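Trans-4-hydroxy-L-proline dehydratase (Clostridioides difficile 70-100-2010, PDB 6VXC) dehydrates trans-4-hydroxy-L-proline to (S)-1-pyrroline-5-carboxylate by glycyl radical chemistry, a step in the anaerobic breakdown of hydroxyproline. Local coordinates at residues C108-L114 with H135-I140; A162-M168 with S489-I493; D359-T365 with Q394-Q400; N528-N533 with T652-Y658. One frame throughout, in Å; residues are numbered along the deposited sequence.

Interaction 1. Residues C108-L114 with H135-I140; sequences CHTMEDL and HKEEII
His135 reaches from helix 129-143 to the backbone just ahead of helix 111-119 and bonds to the carbonyl of His109. From CB outward, its CG stands anti to the backbone N (chi1 -175°), which carries the ring over to the other segment. His135 CB lies 4.1 Å from Leu114 CD1, and the same methyl approaches the ring obliquely, 3.6 Å from His135 CD2. At the tip His135 NE2 donates to His109 O (2.8 Å) in a straight bond with the oxygen in the ring plane; seen from the acceptor, the donor stands above the carbonyl plane. Met111 SD sits at the ring edge, while Cys108 SG approaches CE1 obliquely. Bent at chi2 and chi3, the Met111 chain lays its SD 3.6 Å from Lys136 CB and 3.7 Å from Ile140 CD1. One wide, pi-type turn on from His135, that Ile140 methyl also touches His109 O, and Cys108 SG rests 3.8 Å from Ile140 CA. Ile139 turns its far end to Ala48 and Thr52 of helix 46-58. The side chains of Thr110 and Asp113 each accept the other's backbone N-H in a capping box, which starts helix 111-119 beside the histidine-to-carbonyl tie.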
loop_
_atom_site.group_PDB
_atom_site.type_symbol
_atom_site.label_atom_id
_atom_site.label_comp_id
_atom_site.label_asym_id
_atom_site.label_seq_id
_atom_site.Cartn_x
_atom_site.Cartn_y
_atom_site.Cartn_z
ATOM N N CYS A 108 21.010 -4.340 -1.671
ATOM C CA CYS A 108 22.244 -3.856 -1.086
ATOM C C CYS A 108 22.627 -2.592 -1.837
ATOM O O CYS A 108 23.071 -2.663 -2.983
ATOM C CB CYS A 108 23.328 -4.921 -1.187
ATOM S SG CYS A 108 24.896 -4.385 -0.547
ATOM N N HIS A 109 22.434 -1.439 -1.211
ATOM C CA HIS A 109 22.614 -0.182 -1.928
ATOM C C HIS A 109 24.058 0.004 -2.374
ATOM O O HIS A 109 24.992 -0.499 -1.749
ATOM C CB HIS A 109 22.200 0.999 -1.052
ATOM C CG HIS A 109 20.739 1.028 -0.747
ATOM N ND1 HIS A 109 20.236 0.769 0.508
ATOM C CD2 HIS A 109 19.670 1.257 -1.544
ATOM C CE1 HIS A 109 18.919 0.845 0.472
ATOM N NE2 HIS A 109 18.550 1.137 -0.762
ATOM N N THR A 110 24.228 0.696 -3.500
ATOM C CA THR A 110 25.536 1.195 -3.896
ATOM C C THR A 110 25.869 2.451 -3.095
ATOM O O THR A 110 24.994 3.103 -2.513
ATOM C CB THR A 110 25.581 1.526 -5.388
ATOM O OG1 THR A 110 24.728 2.646 -5.646
ATOM C CG2 THR A 110 25.124 0.351 -6.227
ATOM N N MET A 111 27.157 2.806 -3.082
ATOM C CA MET A 111 27.540 4.052 -2.434
ATOM C C MET A 111 26.893 5.244 -3.125
ATOM O O MET A 111 26.594 6.251 -2.474
ATOM C CB MET A 111 29.063 4.181 -2.388
ATOM C CG MET A 111 29.753 3.043 -1.623
ATOM S SD MET A 111 29.164 2.761 0.065
ATOM C CE MET A 111 29.502 4.354 0.813
ATOM N N GLU A 112 26.655 5.151 -4.437
ATOM C CA GLU A 112 25.926 6.221 -5.107
ATOM C C GLU A 112 24.484 6.293 -4.615
ATOM O O GLU A 112 23.940 7.386 -4.455
ATOM C CB GLU A 112 25.955 6.052 -6.625
ATOM C CG GLU A 112 25.301 7.242 -7.328
ATOM C CD GLU A 112 25.135 7.073 -8.829
ATOM O OE1 GLU A 112 25.467 5.990 -9.360
ATOM O OE2 GLU A 112 24.687 8.044 -9.482
ATOM N N ASP A 113 23.842 5.140 -4.395
ATOM C CA ASP A 113 22.503 5.133 -3.817
ATOM C C ASP A 113 22.466 5.935 -2.526
ATOM O O ASP A 113 21.559 6.744 -2.305
ATOM C CB ASP A 113 22.032 3.702 -3.545
ATOM C CG ASP A 113 21.632 2.954 -4.797
ATOM O OD1 ASP A 113 21.205 3.579 -5.781
ATOM O OD2 ASP A 113 21.717 1.711 -4.781
ATOM N N LEU A 114 23.433 5.692 -1.642
ATOM C CA LEU A 114 23.467 6.405 -0.374
ATOM C C LEU A 114 23.625 7.894 -0.600
ATOM O O LEU A 114 22.962 8.702 0.056
ATOM C CB LEU A 114 24.601 5.878 0.498
ATOM C CG LEU A 114 24.483 4.401 0.856
ATOM C CD1 LEU A 114 25.528 4.012 1.892
ATOM C CD2 LEU A 114 23.078 4.075 1.330
ATOM N N HIS A 135 28.559 0.486 5.867
ATOM C CA HIS A 135 27.944 -0.078 4.672
ATOM C C HIS A 135 29.002 -0.381 3.618
ATOM O O HIS A 135 28.963 -1.434 2.972
ATOM C CB HIS A 135 26.889 0.873 4.100
ATOM C CG HIS A 135 26.149 0.298 2.938
ATOM N ND1 HIS A 135 25.167 -0.656 3.084
ATOM C CD2 HIS A 135 26.296 0.483 1.608
ATOM C CE1 HIS A 135 24.713 -1.007 1.895
ATOM N NE2 HIS A 135 25.380 -0.328 0.979
ATOM N N LYS A 136 29.949 0.540 3.430
ATOM C CA LYS A 136 30.978 0.348 2.422
ATOM C C LYS A 136 31.899 -0.809 2.780
ATOM O O LYS A 136 32.261 -1.608 1.911
ATOM C CB LYS A 136 31.798 1.626 2.251
ATOM C CG LYS A 136 32.848 1.494 1.167
ATOM C CD LYS A 136 33.829 2.645 1.167
ATOM C CE LYS A 136 34.588 2.672 -0.155
ATOM N NZ LYS A 136 35.792 3.537 -0.097
ATOM N N GLU A 137 32.273 -0.925 4.055
ATOM C CA GLU A 137 33.318 -1.861 4.450
ATOM C C GLU A 137 32.798 -3.213 4.909
ATOM O O GLU A 137 33.468 -4.226 4.692
ATOM C CB GLU A 137 34.165 -1.261 5.568
ATOM C CG GLU A 137 34.892 0.002 5.187
ATOM C CD GLU A 137 35.692 0.576 6.341
ATOM O OE1 GLU A 137 36.469 1.527 6.105
ATOM O OE2 GLU A 137 35.555 0.071 7.478
ATOM N N GLU A 138 31.634 -3.266 5.540
ATOM C CA GLU A 138 31.112 -4.529 6.042
ATOM C C GLU A 138 29.963 -5.089 5.214
ATOM O O GLU A 138 29.875 -6.307 5.044
ATOM C CB GLU A 138 30.642 -4.376 7.491
ATOM C CG GLU A 138 31.630 -3.746 8.461
ATOM C CD GLU A 138 32.951 -4.495 8.555
ATOM O OE1 GLU A 138 33.996 -3.819 8.708
ATOM O OE2 GLU A 138 32.945 -5.749 8.521
ATOM N N ILE A 139 29.065 -4.237 4.714
ATOM C CA ILE A 139 27.814 -4.691 4.112
ATOM C C ILE A 139 27.985 -5.031 2.636
ATOM O O ILE A 139 27.637 -6.134 2.209
ATOM C CB ILE A 139 26.697 -3.642 4.293
ATOM C CG1 ILE A 139 26.511 -3.302 5.774
ATOM C CG2 ILE A 139 25.384 -4.168 3.714
ATOM C CD1 ILE A 139 26.321 -4.503 6.662
ATOM N N ILE A 140 28.468 -4.074 1.841
ATOM C CA ILE A 140 28.604 -4.304 0.399
ATOM C C ILE A 140 29.464 -5.524 0.090
ATOM O O ILE A 140 29.045 -6.357 -0.731
ATOM C CB ILE A 140 29.124 -3.032 -0.292
ATOM C CG1 ILE A 140 28.040 -1.958 -0.294
ATOM C CG2 ILE A 140 29.593 -3.331 -1.705
ATOM C CD1 ILE A 140 28.454 -0.713 -0.997
#

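Interaction 2. Residues A162-M168 with S489-I493; sequences AAYEAGM and SKKQI
The last turn of helix 158-166 faces residues 489-493, with Ala163 CA 5.9 Å from Ile493 CA and Ala166 CA 6.0 Å from Ser489 CA, and the helix ends in a Schellman motif at Gly167, whose positive phi (82°) turns the chain so that Met168 also comes to face Ile493. Ile493 carries most of the contact by splitting its two branches. CG1 lies beside the backbone N and extends to Ile493 CD1, which sits 3.7 Å from Ala162 CB and 4.1 Å from Ala166 CB, over two small side chains a helical turn apart. Ile493 CG2, anti to the backbone N, goes the other way: it meets Met168 CG at 3.6 Å and lies 4.1 Å from Ala163 CA. Met168 is bent at chi2 and chi3, and also packs on Ile476 and Leu479 of helix 473-481; Met520 of helix 506-538 touches both Met168 and Ala163. At the exposed border, Lys491 bends at chi3 and brings its NZ to 4.0 Å from Ala162 CB. Glu165 OE1 is 4.2 Å from Lys491 NZ, opposite charges close but beyond a salt bridge. Ser489 OG, near Ala166 CB, is hydrogen-bonded to Asp486. The join between the helix and the short strand-and-loop segment 489-493 therefore rests on an isoleucine fitted against alanines and a methionine, and the charged pair probably adds a modest electrostatic attraction.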
loop_
_atom_site.group_PDB
_atom_site.type_symbol
_atom_site.label_atom_id
_atom_site.label_comp_id
_atom_site.label_asym_id
_atom_site.label_seq_id
_atom_site.Cartn_x
_atom_site.Cartn_y
_atom_site.Cartn_z
ATOM N N ALA A 162 13.731 -4.555 -21.459
ATOM C CA ALA A 162 13.415 -3.430 -22.332
ATOM C C ALA A 162 12.100 -2.773 -21.923
ATOM O O ALA A 162 12.016 -1.543 -21.831
ATOM C CB ALA A 162 13.370 -3.891 -23.787
ATOM N N ALA A 163 11.076 -3.581 -21.653
ATOM C CA ALA A 163 9.782 -3.036 -21.260
ATOM C C ALA A 163 9.877 -2.320 -19.920
ATOM O O ALA A 163 9.399 -1.194 -19.773
ATOM C CB ALA A 163 8.748 -4.161 -21.216
ATOM N N TYR A 164 10.550 -2.937 -18.948
ATOM C CA TYR A 164 10.761 -2.301 -17.651
ATOM C C TYR A 164 11.468 -0.959 -17.803
ATOM O O TYR A 164 10.994 0.075 -17.306
ATOM C CB TYR A 164 11.554 -3.262 -16.750
ATOM C CG TYR A 164 12.116 -2.673 -15.472
ATOM C CD1 TYR A 164 11.293 -2.373 -14.386
ATOM C CD2 TYR A 164 13.485 -2.474 -15.329
ATOM C CE1 TYR A 164 11.821 -1.853 -13.219
ATOM C CE2 TYR A 164 14.024 -1.968 -14.169
ATOM C CZ TYR A 164 13.195 -1.656 -13.119
ATOM O OH TYR A 164 13.773 -1.145 -11.984
ATOM N N GLU A 165 12.566 -0.942 -18.560
ATOM C CA GLU A 165 13.335 0.286 -18.729
ATOM C C GLU A 165 12.543 1.361 -19.454
ATOM O O GLU A 165 12.776 2.549 -19.224
ATOM C CB GLU A 165 14.631 -0.014 -19.477
ATOM C CG GLU A 165 15.683 -0.590 -18.591
ATOM C CD GLU A 165 16.841 -1.145 -19.381
ATOM O OE1 GLU A 165 16.900 -0.883 -20.608
ATOM O OE2 GLU A 165 17.675 -1.854 -18.780
ATOM N N ALA A 166 11.621 0.971 -20.330
ATOM C CA ALA A 166 10.805 1.918 -21.087
ATOM C C ALA A 166 9.595 2.450 -20.321
ATOM O O ALA A 166 8.887 3.313 -20.840
ATOM C CB ALA A 166 10.312 1.260 -22.374
ATOM N N GLY A 167 9.324 1.951 -19.125
ATOM C CA GLY A 167 8.166 2.401 -18.385
ATOM C C GLY A 167 6.861 1.744 -18.774
ATOM O O GLY A 167 5.805 2.314 -18.500
ATOM N N MET A 168 6.897 0.548 -19.388
ATOM C CA MET A 168 5.667 -0.192 -19.652
ATOM C C MET A 168 5.045 -0.719 -18.361
ATOM O O MET A 168 3.830 -0.919 -18.290
ATOM C CB MET A 168 5.928 -1.373 -20.603
ATOM C CG MET A 168 6.476 -1.010 -21.978
ATOM S SD MET A 168 5.516 0.307 -22.793
ATOM C CE MET A 168 3.844 -0.369 -22.826
ATOM N N SER A 489 11.480 5.744 -25.905
ATOM C CA SER A 489 12.760 5.049 -25.809
ATOM C C SER A 489 13.364 4.759 -27.174
ATOM O O SER A 489 14.516 4.323 -27.232
ATOM C CB SER A 489 12.626 3.743 -25.027
ATOM O OG SER A 489 11.934 2.775 -25.790
ATOM N N LYS A 490 12.623 4.995 -28.262
ATOM C CA LYS A 490 13.115 4.778 -29.622
ATOM C C LYS A 490 13.594 3.340 -29.810
ATOM O O LYS A 490 14.590 3.074 -30.483
ATOM C CB LYS A 490 14.215 5.787 -29.962
ATOM C CG LYS A 490 13.676 7.150 -30.452
ATOM C CD LYS A 490 14.492 8.318 -29.909
ATOM C CE LYS A 490 14.801 9.377 -30.953
ATOM N NZ LYS A 490 13.619 9.725 -31.797
ATOM N N LYS A 491 12.874 2.403 -29.198
ATOM C CA LYS A 491 13.156 0.982 -29.313
ATOM C C LYS A 491 11.877 0.236 -29.650
ATOM O O LYS A 491 10.766 0.712 -29.384
ATOM C CB LYS A 491 13.747 0.400 -28.026
ATOM C CG LYS A 491 15.024 1.067 -27.590
ATOM C CD LYS A 491 15.907 0.132 -26.765
ATOM C CE LYS A 491 15.188 -0.518 -25.617
ATOM N NZ LYS A 491 16.144 -1.219 -24.683
ATOM N N GLN A 492 12.052 -0.950 -30.231
ATOM C CA GLN A 492 10.950 -1.880 -30.458
ATOM C C GLN A 492 10.651 -2.588 -29.140
ATOM O O GLN A 492 11.351 -3.524 -28.753
ATOM C CB GLN A 492 11.310 -2.882 -31.551
ATOM C CG GLN A 492 10.158 -3.787 -31.966
ATOM C CD GLN A 492 9.064 -3.047 -32.729
ATOM O OE1 GLN A 492 9.233 -1.900 -33.125
ATOM N NE2 GLN A 492 7.931 -3.698 -32.913
ATOM N N ILE A 493 9.581 -2.177 -28.468
ATOM C CA ILE A 493 9.230 -2.702 -27.153
ATOM C C ILE A 493 8.113 -3.733 -27.245
ATOM O O ILE A 493 8.151 -4.750 -26.556
ATOM C CB ILE A 493 8.851 -1.540 -26.199
ATOM C CG1 ILE A 493 10.059 -0.611 -25.980
ATOM C CG2 ILE A 493 8.239 -2.048 -24.883
ATOM C CD1 ILE A 493 11.255 -1.314 -25.377
#

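Interaction 3. Residues D359-T365 with Q394-Q400; sequences DFANINT and QPSSNVQ
Asn362 and Asn398 meet on one face of a parallel strand pair, their amide planes 63° apart. Asn398 ND2 donates a hydrogen bond to Asn362 OD1 (3.0 Å) within its own amide plane but arrives above the carbonyl plane of Asn362; it also donates to Ser396 OG. Farther along, Gln400 NE2 bonds to Asn364 OD1 (3.0 Å), with the two amides perpendicular. Beneath them runs the backbone ladder: Ser396 N to Ala361 O, Ile363 N to Ser396 O, Asn398 N to Ile363 O, Thr365 N to Asn398 O and Gln400 N to Thr365 O. Strands 362-366 and 396-401, joined through helix 378-390, form a beta-alpha-beta crossover unit in the PFL-like fold of glycyl radical enzymes. Its other face carries Ile363, whose CD1 lies 3.9 Å from Pro395 CB, and Thr365, linked by a water to Ser397 OG and Asn398 O; Trp335 covers Ile363, Pro395 and Ser397. Before Pro395 and its cis peptide, Gln394 OE1 accepts hydrogen bonds from Asp359 N (2.9 Å), above its carbonyl plane, and from a water that bridges to Ala361 N. Second-shell bonds hold the amides: Asn362 ND2 to Gly453 O and Tyr427 OH, Asn398 OD1 to Ala425 N, Asn364 OD1 to Thr451 N, Gln400 OE1 to Thr429 OG1. Arg176 salt-bridges Asp359, while Phe360 lies about 4 Å, side chain to side chain, from Cys454, the probable thiyl radical site.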
loop_
_atom_site.group_PDB
_atom_site.type_symbol
_atom_site.label_atom_id
_atom_site.label_comp_id
_atom_site.label_asym_id
_atom_site.label_seq_id
_atom_site.Cartn_x
_atom_site.Cartn_y
_atom_site.Cartn_z
ATOM N N ASP A 359 4.213 4.434 4.758
ATOM C CA ASP A 359 4.292 3.006 4.460
ATOM C C ASP A 359 2.917 2.352 4.425
ATOM O O ASP A 359 2.822 1.134 4.585
ATOM C CB ASP A 359 5.191 2.278 5.472
ATOM C CG ASP A 359 5.959 1.089 4.853
ATOM O OD1 ASP A 359 5.788 0.784 3.656
ATOM O OD2 ASP A 359 6.745 0.467 5.591
ATOM N N PHE A 360 1.848 3.138 4.261
ATOM C CA PHE A 360 0.546 2.624 3.850
ATOM C C PHE A 360 0.012 1.567 4.813
ATOM O O PHE A 360 -0.480 0.517 4.396
ATOM C CB PHE A 360 0.604 2.062 2.420
ATOM C CG PHE A 360 0.967 3.074 1.394
ATOM C CD1 PHE A 360 2.288 3.385 1.148
ATOM C CD2 PHE A 360 -0.016 3.734 0.682
ATOM C CE1 PHE A 360 2.624 4.322 0.216
ATOM C CE2 PHE A 360 0.319 4.677 -0.255
ATOM C CZ PHE A 360 1.649 4.976 -0.484
ATOM N N ALA A 361 0.082 1.861 6.108
ATOM C CA ALA A 361 -0.500 0.995 7.131
ATOM C C ALA A 361 -1.962 1.398 7.272
ATOM O O ALA A 361 -2.284 2.399 7.909
ATOM C CB ALA A 361 0.244 1.102 8.455
ATOM N N ASN A 362 -2.841 0.615 6.667
ATOM C CA ASN A 362 -4.229 0.987 6.441
ATOM C C ASN A 362 -5.128 0.365 7.515
ATOM O O ASN A 362 -5.242 -0.857 7.604
ATOM C CB ASN A 362 -4.624 0.530 5.035
ATOM C CG ASN A 362 -5.975 1.046 4.598
ATOM O OD1 ASN A 362 -6.896 1.178 5.393
ATOM N ND2 ASN A 362 -6.117 1.275 3.297
ATOM N N ILE A 363 -5.791 1.209 8.304
ATOM C CA ILE A 363 -6.715 0.770 9.344
ATOM C C ILE A 363 -8.146 0.991 8.856
ATOM O O ILE A 363 -8.475 2.065 8.344
ATOM C CB ILE A 363 -6.423 1.498 10.674
ATOM C CG1 ILE A 363 -4.999 1.138 11.148
ATOM C CG2 ILE A 363 -7.474 1.142 11.723
ATOM C CD1 ILE A 363 -4.514 1.824 12.417
ATOM N N ASN A 364 -8.980 -0.057 8.971
ATOM C CA ASN A 364 -10.378 -0.080 8.544
ATOM C C ASN A 364 -11.265 0.003 9.796
ATOM O O ASN A 364 -11.304 -0.939 10.593
ATOM C CB ASN A 364 -10.688 -1.368 7.781
ATOM C CG ASN A 364 -10.246 -1.362 6.310
ATOM O OD1 ASN A 364 -10.759 -2.161 5.538
ATOM N ND2 ASN A 364 -9.278 -0.517 5.934
ATOM N N THR A 365 -11.990 1.101 9.960
ATOM C CA THR A 365 -12.863 1.318 11.108
ATOM C C THR A 365 -14.317 1.342 10.649
ATOM O O THR A 365 -14.643 1.915 9.603
ATOM C CB THR A 365 -12.470 2.628 11.831
ATOM O OG1 THR A 365 -11.144 2.503 12.352
ATOM C CG2 THR A 365 -13.410 2.976 12.995
ATOM N N GLN A 394 0.534 8.918 8.950
ATOM C CA GLN A 394 0.591 7.501 9.298
ATOM C C GLN A 394 -0.002 7.354 10.692
ATOM O O GLN A 394 0.269 8.182 11.543
ATOM C CB GLN A 394 2.020 6.972 9.305
ATOM C CG GLN A 394 2.765 7.037 7.988
ATOM C CD GLN A 394 3.866 5.976 7.933
ATOM O OE1 GLN A 394 3.611 4.839 7.538
ATOM N NE2 GLN A 394 5.080 6.343 8.318
ATOM N N PRO A 395 -0.826 6.328 10.925
ATOM C CA PRO A 395 -1.301 5.339 9.968
ATOM C C PRO A 395 -2.305 5.958 8.996
ATOM O O PRO A 395 -2.705 7.120 9.141
ATOM C CB PRO A 395 -1.993 4.305 10.849
ATOM C CG PRO A 395 -2.533 5.132 11.992
ATOM C CD PRO A 395 -1.480 6.177 12.238
ATOM N N SER A 396 -2.706 5.166 8.016
ATOM C CA SER A 396 -3.728 5.555 7.056
ATOM C C SER A 396 -5.063 5.099 7.638
ATOM O O SER A 396 -5.447 3.930 7.511
ATOM C CB SER A 396 -3.410 4.935 5.694
ATOM O OG SER A 396 -4.349 5.281 4.707
ATOM N N SER A 397 -5.768 6.029 8.305
ATOM C CA SER A 397 -6.952 5.712 9.105
ATOM C C SER A 397 -8.210 5.948 8.269
ATOM O O SER A 397 -8.561 7.093 7.964
ATOM C CB SER A 397 -6.979 6.549 10.385
ATOM O OG SER A 397 -8.148 6.261 11.141
ATOM N N ASN A 398 -8.893 4.867 7.919
ATOM C CA ASN A 398 -10.009 4.909 6.980
ATOM C C ASN A 398 -11.230 4.238 7.589
ATOM O O ASN A 398 -11.151 3.589 8.636
ATOM C CB ASN A 398 -9.621 4.228 5.663
ATOM C CG ASN A 398 -8.418 4.860 5.054
ATOM O OD1 ASN A 398 -8.420 6.049 4.784
ATOM N ND2 ASN A 398 -7.364 4.107 4.911
ATOM N N VAL A 399 -12.358 4.336 6.882
ATOM C CA VAL A 399 -13.617 3.783 7.355
ATOM C C VAL A 399 -14.206 2.845 6.307
ATOM O O VAL A 399 -14.057 3.062 5.100
ATOM C CB VAL A 399 -14.615 4.908 7.727
ATOM C CG1 VAL A 399 -14.010 5.771 8.834
ATOM C CG2 VAL A 399 -15.025 5.744 6.517
ATOM N N GLN A 400 -14.805 1.761 6.789
ATOM C CA GLN A 400 -15.673 0.898 6.004
ATOM C C GLN A 400 -17.117 1.308 6.261
ATOM O O GLN A 400 -17.575 1.318 7.408
ATOM C CB GLN A 400 -15.472 -0.576 6.357
ATOM C CG GLN A 400 -14.446 -1.313 5.512
ATOM C CD GLN A 400 -14.560 -2.826 5.659
ATOM O OE1 GLN A 400 -15.647 -3.391 5.530
ATOM N NE2 GLN A 400 -13.446 -3.484 5.974
HETATM O O HOH W 1 0.792 4.263 7.347
HETATM O O HOH W 2 -9.467 3.830 10.843
#

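Interaction 4. Residues N528-N533 with T652-Y658; sequences NAVIEN and TVCGGEY
Hydrogen bonds dominate where Glu532 of helix 506-538 meets the turn at Thr652-Gly655. Its chain is extended, with CG anti to the backbone N (chi1 -169°), and delivers the carboxylate to two successive backbone N-H groups: Val653 N bonds to Glu532 OE1 (2.9 Å) and Cys654 N to Glu532 OE2 (3.0 Å), both from above the carboxylate plane. These residues are the middle pair of a type I beta turn. Asn528 ND2 gives a weak bond to Tyr658 OH (3.1 Å), its amide and the phenol ring nearly parallel, 7° apart. Two waters extend the network. One donates to Glu532 OE1 and lies in the ring plane of Tyr658, 2.6 Å from OH; the other donates to Glu532 OE2 and bonds to Thr652 OG1, which also accepts from Gly656 N. Van der Waals contacts centre on Val653: its CG2 packs 3.9 Å from Ala529 CB and 3.6 Å from Asn533 ND2, an amide nitrogen held by donating to Ala529 O. Cys654 CB adds a touch at Glu532 OE2. With two backbone donors and two waters on its oxygens, and a long, weak ion pair with Arg568, the buried Glu532 carboxylate is probably stabilised in its ionised form.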
loop_
_atom_site.group_PDB
_atom_site.type_symbol
_atom_site.label_atom_id
_atom_site.label_comp_id
_atom_site.label_asym_id
_atom_site.label_seq_id
_atom_site.Cartn_x
_atom_site.Cartn_y
_atom_site.Cartn_z
ATOM N N ASN A 528 7.144 -12.237 -13.329
ATOM C CA ASN A 528 6.519 -12.454 -12.022
ATOM C C ASN A 528 6.741 -13.878 -11.520
ATOM O O ASN A 528 7.003 -14.089 -10.333
ATOM C CB ASN A 528 5.017 -12.191 -12.104
ATOM C CG ASN A 528 4.661 -10.718 -12.087
ATOM O OD1 ASN A 528 5.527 -9.844 -11.992
ATOM N ND2 ASN A 528 3.365 -10.434 -12.237
ATOM N N ALA A 529 6.590 -14.874 -12.400
ATOM C CA ALA A 529 6.720 -16.266 -11.963
ATOM C C ALA A 529 8.130 -16.553 -11.473
ATOM O O ALA A 529 8.320 -17.163 -10.420
ATOM C CB ALA A 529 6.327 -17.227 -13.090
ATOM N N VAL A 530 9.135 -16.107 -12.226
ATOM C CA VAL A 530 10.516 -16.197 -11.759
ATOM C C VAL A 530 10.664 -15.527 -10.399
ATOM O O VAL A 530 11.314 -16.060 -9.492
ATOM C CB VAL A 530 11.476 -15.582 -12.796
ATOM C CG1 VAL A 530 12.879 -15.434 -12.212
ATOM C CG2 VAL A 530 11.516 -16.444 -14.070
ATOM N N ILE A 531 10.105 -14.320 -10.255
ATOM C CA ILE A 531 10.255 -13.561 -9.012
ATOM C C ILE A 531 9.545 -14.253 -7.859
ATOM O O ILE A 531 10.038 -14.260 -6.724
ATOM C CB ILE A 531 9.767 -12.110 -9.215
ATOM C CG1 ILE A 531 10.740 -11.381 -10.140
ATOM C CG2 ILE A 531 9.610 -11.369 -7.883
ATOM C CD1 ILE A 531 10.196 -10.114 -10.704
ATOM N N GLU A 532 8.380 -14.843 -8.126
ATOM C CA GLU A 532 7.674 -15.571 -7.086
ATOM C C GLU A 532 8.526 -16.721 -6.547
ATOM O O GLU A 532 8.570 -16.951 -5.333
ATOM C CB GLU A 532 6.348 -16.095 -7.633
ATOM C CG GLU A 532 5.433 -16.632 -6.563
ATOM C CD GLU A 532 4.076 -17.075 -7.073
ATOM O OE1 GLU A 532 3.744 -16.817 -8.257
ATOM O OE2 GLU A 532 3.349 -17.683 -6.261
ATOM N N ASN A 533 9.219 -17.444 -7.433
ATOM C CA ASN A 533 10.129 -18.500 -6.991
ATOM C C ASN A 533 11.252 -17.952 -6.129
ATOM O O ASN A 533 11.585 -18.518 -5.088
ATOM C CB ASN A 533 10.715 -19.220 -8.198
ATOM C CG ASN A 533 9.792 -20.247 -8.740
ATOM O OD1 ASN A 533 9.753 -21.359 -8.236
ATOM N ND2 ASN A 533 9.043 -19.899 -9.769
ATOM N N THR A 652 -0.743 -18.704 -10.327
ATOM C CA THR A 652 0.490 -18.323 -9.656
ATOM C C THR A 652 1.304 -19.577 -9.336
ATOM O O THR A 652 0.778 -20.687 -9.316
ATOM C CB THR A 652 0.210 -17.559 -8.359
ATOM O OG1 THR A 652 -0.363 -18.460 -7.404
ATOM C CG2 THR A 652 -0.736 -16.342 -8.612
ATOM N N VAL A 653 2.592 -19.375 -9.050
ATOM C CA VAL A 653 3.483 -20.515 -8.827
ATOM C C VAL A 653 3.042 -21.302 -7.606
ATOM O O VAL A 653 3.023 -22.534 -7.621
ATOM C CB VAL A 653 4.943 -20.054 -8.688
ATOM C CG1 VAL A 653 5.842 -21.226 -8.289
ATOM C CG2 VAL A 653 5.429 -19.450 -9.989
ATOM N N CYS A 654 2.602 -20.603 -6.560
ATOM C CA CYS A 654 2.333 -21.229 -5.275
ATOM C C CYS A 654 0.863 -21.563 -5.059
ATOM O O CYS A 654 0.416 -21.638 -3.913
ATOM C CB CYS A 654 2.877 -20.352 -4.151
ATOM S SG CYS A 654 4.711 -20.261 -4.285
ATOM N N GLY A 655 0.107 -21.759 -6.136
ATOM C CA GLY A 655 -1.208 -22.359 -6.056
ATOM C C GLY A 655 -2.404 -21.427 -6.006
ATOM O O GLY A 655 -3.512 -21.898 -5.726
ATOM N N GLY A 656 -2.229 -20.136 -6.284
ATOM C CA GLY A 656 -3.319 -19.200 -6.389
ATOM C C GLY A 656 -3.577 -18.791 -7.826
ATOM O O GLY A 656 -3.266 -19.523 -8.772
ATOM N N GLU A 657 -4.165 -17.603 -7.996
ATOM C CA GLU A 657 -4.434 -17.083 -9.330
ATOM C C GLU A 657 -4.232 -15.572 -9.357
ATOM O O GLU A 657 -4.228 -14.899 -8.320
ATOM C CB GLU A 657 -5.851 -17.414 -9.796
ATOM C CG GLU A 657 -6.904 -16.563 -9.135
ATOM C CD GLU A 657 -8.321 -16.814 -9.654
ATOM O OE1 GLU A 657 -8.506 -17.684 -10.540
ATOM O OE2 GLU A 657 -9.254 -16.136 -9.156
ATOM N N TYR A 658 -4.075 -15.048 -10.571
ATOM C CA TYR A 658 -3.963 -13.618 -10.790
ATOM C C TYR A 658 -5.339 -12.976 -10.822
ATOM O O TYR A 658 -6.326 -13.588 -11.252
ATOM C CB TYR A 658 -3.222 -13.311 -12.100
ATOM C CG TYR A 658 -1.750 -13.263 -11.881
ATOM C CD1 TYR A 658 -0.994 -14.432 -11.900
ATOM C CD2 TYR A 658 -1.111 -12.068 -11.593
ATOM C CE1 TYR A 658 0.342 -14.403 -11.673
ATOM C CE2 TYR A 658 0.249 -12.029 -11.357
ATOM C CZ TYR A 658 0.964 -13.208 -11.400
ATOM O OH TYR A 658 2.305 -13.187 -11.159
HETATM O O HOH W 3 3.610 -15.319 -10.533
HETATM O O HOH W 4 0.744 -17.238 -5.175
#

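Overall arrangement
From the N terminus, interaction 1 comes first and closes a short loop, with 20 residues between its segments, joining helices 111-119 and 129-143. Helix 158-166 then opens interaction 2, a long closure across 320 residues to the segment 489-493 with its short strand 491-492. Interaction 3 is nested inside that span, pairing strands 362-366 and 396-401 nearest the centre of the chain and beside the probable radical cysteine. Interaction 4 follows in series, tying helix 506-538 to the turn before strand 657-661; none of the loops cross. The contacts are separate: interactions 2 and 4 approach most closely, nearest atoms about 9 Å apart, and helix 506-538, which packs against interaction 2 through Met520, links them.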